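Local coordinates for protein glutathione S-transferase omega-like 2 (Saccharomyces cerevisiae, PDB 5LKB) that acts as a glutathione-dependent thiol transferase, reduces dehydroascorbate and dimethylarsinic acid, and reacts with glutathionyl-(hydro)quinones, at residues T52-A57 / Y330-Y335; R289-V294 / N325-Y330. All blocks are in the same frame, centred on the assembly; numbering follows the deposited sequence.

Contact 1. Residues T52-A57 / Y330-Y335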
loop_
_atom_site.group_PDB
_atom_site.type_symbol
_atom_site.label_atom_id
_atom_site.label_comp_id
_atom_site.label_asym_id
_atom_site.label_seq_id
_atom_site.Cartn_x
_atom_site.Cartn_y
_atom_site.Cartn_z
ATOM N N THR A 52 -13.195 -14.801 18.419
ATOM C CA THR A 52 -14.093 -15.134 19.520
ATOM C C THR A 52 -15.455 -14.485 19.347
ATOM O O THR A 52 -16.458 -15.064 19.780
ATOM C CB THR A 52 -13.459 -14.789 20.872
ATOM O OG1 THR A 52 -13.392 -13.399 21.132
ATOM C CG2 THR A 52 -12.073 -15.351 21.010
ATOM N N LEU A 53 -15.527 -13.277 18.756
ATOM C CA LEU A 53 -16.809 -12.642 18.499
ATOM C C LEU A 53 -17.606 -13.436 17.477
ATOM O O LEU A 53 -18.811 -13.651 17.660
ATOM C CB LEU A 53 -16.615 -11.238 18.001
ATOM C CG LEU A 53 -16.066 -10.235 18.958
ATOM C CD1 LEU A 53 -15.919 -8.863 18.242
ATOM C CD2 LEU A 53 -16.921 -10.046 20.202
ATOM N N ILE A 54 -16.965 -13.886 16.403
ATOM C CA ILE A 54 -17.642 -14.654 15.375
ATOM C C ILE A 54 -18.203 -15.944 15.995
ATOM O O ILE A 54 -19.356 -16.334 15.766
ATOM C CB ILE A 54 -16.710 -14.968 14.189
ATOM C CG1 ILE A 54 -16.340 -13.648 13.475
ATOM C CG2 ILE A 54 -17.367 -15.911 13.212
ATOM C CD1 ILE A 54 -15.082 -13.739 12.671
ATOM N N THR A 55 -17.371 -16.621 16.772
ATOM C CA THR A 55 -17.756 -17.902 17.351
ATOM C C THR A 55 -18.859 -17.716 18.385
ATOM O O THR A 55 -19.822 -18.496 18.405
ATOM C CB THR A 55 -16.519 -18.568 17.953
ATOM O OG1 THR A 55 -15.499 -18.767 16.951
ATOM C CG2 THR A 55 -16.855 -19.972 18.464
ATOM N N ARG A 56 -18.762 -16.683 19.213
ATOM C CA ARG A 56 -19.830 -16.337 20.140
ATOM C C ARG A 56 -21.168 -16.170 19.429
ATOM O O ARG A 56 -22.224 -16.626 19.910
ATOM C CB ARG A 56 -19.439 -15.124 20.995
ATOM C CG ARG A 56 -20.565 -14.523 21.842
ATOM C CD ARG A 56 -19.982 -13.476 22.700
ATOM N NE ARG A 56 -20.949 -12.595 23.360
ATOM C CZ ARG A 56 -21.378 -11.408 22.945
ATOM N NH1 ARG A 56 -20.959 -10.853 21.789
ATOM N NH2 ARG A 56 -22.188 -10.705 23.722
ATOM N N ALA A 57 -21.179 -15.478 18.302
ATOM C CA ALA A 57 -22.431 -15.317 17.569
ATOM C C ALA A 57 -22.926 -16.634 16.984
ATOM O O ALA A 57 -24.123 -16.961 17.117
ATOM C CB ALA A 57 -22.256 -14.288 16.457
ATOM N N TYR A 330 -23.169 -14.097 5.950
ATOM C CA TYR A 330 -23.241 -14.598 7.329
ATOM C C TYR A 330 -23.172 -13.425 8.299
ATOM O O TYR A 330 -22.122 -12.787 8.426
ATOM C CB TYR A 330 -22.103 -15.562 7.601
ATOM C CG TYR A 330 -22.175 -16.827 6.819
ATOM C CD1 TYR A 330 -21.922 -16.898 5.479
ATOM C CD2 TYR A 330 -22.523 -18.018 7.475
ATOM C CE1 TYR A 330 -22.008 -18.089 4.774
ATOM C CE2 TYR A 330 -22.593 -19.204 6.776
ATOM C CZ TYR A 330 -22.354 -19.251 5.457
ATOM O OH TYR A 330 -22.443 -20.453 4.764
ATOM N N ASP A 331 -24.271 -13.145 8.994
ATOM C CA ASP A 331 -24.313 -11.991 9.880
ATOM C C ASP A 331 -23.248 -12.057 10.983
ATOM O O ASP A 331 -22.805 -11.006 11.472
ATOM C CB ASP A 331 -25.674 -11.866 10.560
ATOM C CG ASP A 331 -26.793 -11.480 9.602
ATOM O OD1 ASP A 331 -26.519 -11.140 8.432
ATOM O OD2 ASP A 331 -27.944 -11.563 10.090
ATOM N N ALA A 332 -22.875 -13.264 11.441
ATOM C CA ALA A 332 -21.863 -13.380 12.505
ATOM C C ALA A 332 -20.542 -12.764 12.082
ATOM O O ALA A 332 -19.782 -12.331 12.947
ATOM C CB ALA A 332 -21.607 -14.838 12.869
ATOM N N PHE A 333 -20.266 -12.798 10.777
ATOM C CA PHE A 333 -19.064 -12.203 10.204
ATOM C C PHE A 333 -19.262 -10.705 9.950
ATOM O O PHE A 333 -18.545 -9.869 10.519
ATOM C CB PHE A 333 -18.677 -12.967 8.943
ATOM C CG PHE A 333 -18.176 -14.382 9.179
ATOM C CD1 PHE A 333 -19.073 -15.432 9.407
ATOM C CD2 PHE A 333 -16.833 -14.680 9.206
ATOM C CE1 PHE A 333 -18.609 -16.753 9.579
ATOM C CE2 PHE A 333 -16.377 -15.998 9.359
ATOM C CZ PHE A 333 -17.285 -17.041 9.586
ATOM N N ARG A 334 -20.298 -10.347 9.166
ATOM C CA ARG A 334 -20.466 -8.940 8.798
ATOM C C ARG A 334 -20.541 -8.056 10.036
ATOM O O ARG A 334 -19.897 -7.004 10.107
ATOM C CB ARG A 334 -21.762 -8.787 8.010
ATOM C CG ARG A 334 -21.994 -7.441 7.479
ATOM C CD ARG A 334 -23.235 -7.618 6.618
ATOM N NE ARG A 334 -23.666 -6.417 5.943
ATOM C CZ ARG A 334 -24.639 -6.413 5.018
ATOM N NH1 ARG A 334 -25.285 -7.546 4.675
ATOM N NH2 ARG A 334 -24.975 -5.288 4.441
ATOM N N TYR A 335 -21.385 -8.449 11.003
ATOM C CA TYR A 335 -21.736 -7.537 12.091
ATOM C C TYR A 335 -20.785 -7.603 13.259
ATOM O O TYR A 335 -20.943 -6.848 14.232
ATOM C CB TYR A 335 -23.216 -7.700 12.495
ATOM C CG TYR A 335 -24.119 -7.331 11.337
ATOM C CD1 TYR A 335 -24.183 -6.033 10.882
ATOM C CD2 TYR A 335 -24.818 -8.287 10.649
ATOM C CE1 TYR A 335 -24.996 -5.662 9.772
ATOM C CE2 TYR A 335 -25.623 -7.933 9.536
ATOM C CZ TYR A 335 -25.679 -6.618 9.119
ATOM O OH TYR A 335 -26.448 -6.214 8.038
#
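The carbonyl oxygen of Phe333, whose ring packs against Ile54, is held by two hydroxyls, Thr336 OG1 and Thr337 OG1, just beyond the segment. The carbonyl oxygen of Ala332 is also hydrogen-bonded to Thr336 OG1, and Ile54 CG1 lies 3.7 Å from Ala332 O. No hydrogen bond crosses between 52-57 and 330-335. The contact is made mostly by aliphatic carbons and one ring.

Ile54 carries most of it. Its CG2 methyl lies anti to the backbone N and comes down over one face of Phe333, 3.9 Å from the ring centroid. It sits 12° off the ring normal, a CH-pi contact. The other branch ends beyond the ring's rim, with Ile54 CD1 4.0 Å from Phe333 CD2. The two side chains cross at about a right angle. One helical turn on, Ala57 CB meets Ala332 CB at 3.7 Å. The small side chain of Ala332 lets the backbones come close: Ile54 CA and Ala332 CA are 5.3 Å apart.

Tyr330 is the N-cap residue of helix 331-334, and its O accepts from both Phe333 N (3.0 Å) and Arg334 N (3.1 Å).

Helix 47-58 is the first helix of the thioredoxin-like domain and follows the nucleophile Cys46 directly. Ile54 lies about 11 Å from Cys46, side chain to side chain. The contact joins this helix to the C-terminal helical domain. No hydrogen bond crosses it, so the two domains meet here through van der Waals and CH-pi contact.

Contact 2. Residues R289-V294 / N325-Y330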
loop_
_atom_site.group_PDB
_atom_site.type_symbol
_atom_site.label_atom_id
_atom_site.label_comp_id
_atom_site.label_asym_id
_atom_site.label_seq_id
_atom_site.Cartn_x
_atom_site.Cartn_y
_atom_site.Cartn_z
ATOM N N ARG A 289 -10.794 -18.677 11.540
ATOM C CA ARG A 289 -9.446 -18.253 11.835
ATOM C C ARG A 289 -8.810 -17.606 10.613
ATOM O O ARG A 289 -8.135 -16.586 10.764
ATOM C CB ARG A 289 -8.606 -19.425 12.353
ATOM C CG ARG A 289 -8.994 -19.868 13.805
ATOM C CD ARG A 289 -8.332 -21.264 14.095
ATOM N NE ARG A 289 -6.907 -21.219 13.852
ATOM C CZ ARG A 289 -5.938 -21.570 14.658
ATOM N NH1 ARG A 289 -6.192 -22.057 15.875
ATOM N NH2 ARG A 289 -4.677 -21.477 14.227
ATOM N N LEU A 290 -9.042 -18.146 9.422
ATOM C CA LEU A 290 -8.470 -17.520 8.218
ATOM C C LEU A 290 -9.147 -16.186 7.964
ATOM O O LEU A 290 -8.475 -15.216 7.553
ATOM C CB LEU A 290 -8.637 -18.423 7.005
ATOM C CG LEU A 290 -8.116 -17.876 5.660
ATOM C CD1 LEU A 290 -6.650 -17.630 5.767
ATOM C CD2 LEU A 290 -8.407 -18.828 4.550
ATOM N N TYR A 291 -10.460 -16.119 8.139
ATOM C CA TYR A 291 -11.231 -14.909 7.810
ATOM C C TYR A 291 -10.702 -13.667 8.528
ATOM O O TYR A 291 -10.654 -12.564 7.941
ATOM C CB TYR A 291 -12.697 -15.100 8.236
ATOM C CG TYR A 291 -13.588 -13.867 8.086
ATOM C CD1 TYR A 291 -13.703 -12.999 9.116
ATOM C CD2 TYR A 291 -14.264 -13.583 6.921
ATOM C CE1 TYR A 291 -14.471 -11.873 9.046
ATOM C CE2 TYR A 291 -15.071 -12.442 6.820
ATOM C CZ TYR A 291 -15.194 -11.615 7.881
ATOM O OH TYR A 291 -15.971 -10.475 7.816
ATOM N N THR A 292 -10.385 -13.765 9.803
ATOM C CA THR A 292 -10.065 -12.557 10.551
ATOM C C THR A 292 -8.806 -11.890 9.984
ATOM O O THR A 292 -8.674 -10.668 10.053
ATOM C CB THR A 292 -10.005 -12.798 12.041
ATOM O OG1 THR A 292 -8.964 -13.748 12.276
ATOM C CG2 THR A 292 -11.354 -13.336 12.604
ATOM N N THR A 293 -7.907 -12.672 9.390
ATOM C CA THR A 293 -6.760 -12.103 8.692
ATOM C C THR A 293 -7.172 -11.587 7.326
ATOM O O THR A 293 -6.779 -10.476 6.907
ATOM C CB THR A 293 -5.633 -13.119 8.564
ATOM O OG1 THR A 293 -5.205 -13.498 9.882
ATOM C CG2 THR A 293 -4.447 -12.530 7.800
ATOM N N VAL A 294 -7.825 -12.437 6.532
ATOM C CA VAL A 294 -8.144 -12.091 5.147
ATOM C C VAL A 294 -9.004 -10.829 5.076
ATOM O O VAL A 294 -8.756 -9.970 4.225
ATOM C CB VAL A 294 -8.786 -13.263 4.373
ATOM C CG1 VAL A 294 -9.150 -12.859 2.911
ATOM C CG2 VAL A 294 -7.832 -14.449 4.280
ATOM N N ASN A 325 -18.229 -14.139 0.412
ATOM C CA ASN A 325 -19.381 -14.968 0.778
ATOM C C ASN A 325 -19.586 -14.948 2.293
ATOM O O ASN A 325 -20.714 -14.785 2.783
ATOM C CB ASN A 325 -19.199 -16.410 0.290
ATOM C CG ASN A 325 -20.385 -17.309 0.662
ATOM O OD1 ASN A 325 -21.526 -16.944 0.421
ATOM N ND2 ASN A 325 -20.097 -18.453 1.215
ATOM N N LEU A 326 -18.497 -15.092 3.066
ATOM C CA LEU A 326 -18.613 -15.072 4.527
ATOM C C LEU A 326 -19.086 -13.715 5.016
ATOM O O LEU A 326 -20.008 -13.616 5.841
ATOM C CB LEU A 326 -17.308 -15.495 5.186
ATOM C CG LEU A 326 -16.857 -16.913 4.911
ATOM C CD1 LEU A 326 -15.518 -17.170 5.509
ATOM C CD2 LEU A 326 -17.870 -17.944 5.440
ATOM N N TYR A 327 -18.458 -12.647 4.529
ATOM C CA TYR A 327 -18.814 -11.334 5.036
ATOM C C TYR A 327 -20.258 -10.992 4.723
ATOM O O TYR A 327 -20.985 -10.547 5.604
ATOM C CB TYR A 327 -17.875 -10.289 4.382
ATOM C CG TYR A 327 -18.241 -8.854 4.802
ATOM C CD1 TYR A 327 -17.684 -8.292 5.938
ATOM C CD2 TYR A 327 -19.173 -8.096 4.087
ATOM C CE1 TYR A 327 -18.026 -7.062 6.375
ATOM C CE2 TYR A 327 -19.492 -6.856 4.510
ATOM C CZ TYR A 327 -18.952 -6.348 5.661
ATOM O OH TYR A 327 -19.243 -5.090 6.067
ATOM N N TRP A 328 -20.679 -11.128 3.461
ATOM C CA TRP A 328 -21.998 -10.614 3.082
ATOM C C TRP A 328 -23.129 -11.526 3.473
ATOM O O TRP A 328 -24.249 -11.051 3.678
ATOM C CB TRP A 328 -22.072 -10.317 1.593
ATOM C CG TRP A 328 -21.156 -9.177 1.170
ATOM C CD1 TRP A 328 -19.979 -9.293 0.516
ATOM C CD2 TRP A 328 -21.372 -7.770 1.366
ATOM N NE1 TRP A 328 -19.410 -8.041 0.292
ATOM C CE2 TRP A 328 -20.241 -7.086 0.812
ATOM C CE3 TRP A 328 -22.389 -7.019 1.989
ATOM C CZ2 TRP A 328 -20.160 -5.691 0.813
ATOM C CZ3 TRP A 328 -22.291 -5.637 2.008
ATOM C CH2 TRP A 328 -21.184 -4.994 1.419
ATOM N N ASN A 329 -22.859 -12.822 3.537
ATOM C CA ASN A 329 -23.935 -13.791 3.631
ATOM C C ASN A 329 -24.073 -14.396 5.016
ATOM O O ASN A 329 -25.054 -15.125 5.263
ATOM C CB ASN A 329 -23.835 -14.891 2.564
ATOM C CG ASN A 329 -24.107 -14.347 1.187
ATOM O OD1 ASN A 329 -25.005 -13.500 1.049
ATOM N ND2 ASN A 329 -23.346 -14.777 0.193
ATOM N N TYR A 330 -23.169 -14.097 5.950
ATOM C CA TYR A 330 -23.241 -14.598 7.329
ATOM C C TYR A 330 -23.172 -13.425 8.299
ATOM O O TYR A 330 -22.122 -12.787 8.426
ATOM C CB TYR A 330 -22.103 -15.562 7.601
ATOM C CG TYR A 330 -22.175 -16.827 6.819
ATOM C CD1 TYR A 330 -21.922 -16.898 5.479
ATOM C CD2 TYR A 330 -22.523 -18.018 7.475
ATOM C CE1 TYR A 330 -22.008 -18.089 4.774
ATOM C CE2 TYR A 330 -22.593 -19.204 6.776
ATOM C CZ TYR A 330 -22.354 -19.251 5.457
ATOM O OH TYR A 330 -22.443 -20.453 4.764
#
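Tyr291 of helix 285-304 packs against Leu326 and Tyr327 of helix 317-329 within the all-helical C-terminal domain of the glutathione transferase fold. The contact is buried.

Apolar packing comes first. Tyr291 CG is anti to the backbone N (chi1 174°), which sends the ring out toward the neighbouring helix. Tyr291 CD2 lies 4.0 Å from Leu326 CB. Leu326 CD1 also comes within 4.1 Å of Tyr291 CD2. The two side chains run past each other in opposite directions. Farther along the ring, Tyr291 CE2 is 4.3 Å from Tyr327 CB.

The polar interactions lie within one segment or lead outside the pair. Tyr291 OH is hydrogen-bonded to the hydroxyl of Thr337, so this buried phenol has a partner beyond the two helices. Within 325-330, Asn329 ND2 donates to Asn325 OD1 at 2.8 Å in a nearly straight bond (168°), one helical turn apart.

The last kind is hydroxyl against ring. Tyr291 OH meets the edge of the Tyr327 ring in its plane, 3.4 Å from Tyr327 CD1.

Both contacts are buried and neither carries a hydrogen bond across its segments. The touching residues of contact 2 are all buried, while in contact 1 Ala57 is partly exposed. Contact 1 ties the thioredoxin-like domain to the C-terminal one, whereas contact 2 holds two helices of the C-terminal domain together. They share Tyr330, where helix 317-329 ends and helix 331-334 is about to begin. Contact 1 uses methyls and a ring face, with the backbones close. Contact 2 bridges a wider gap with a long tyrosine. The two adjoin through an edge-to-face stack of Phe333 and Tyr291, with Phe333 CD2 3.5 Å from Tyr291 CG. Tyr291 also touches Ile54.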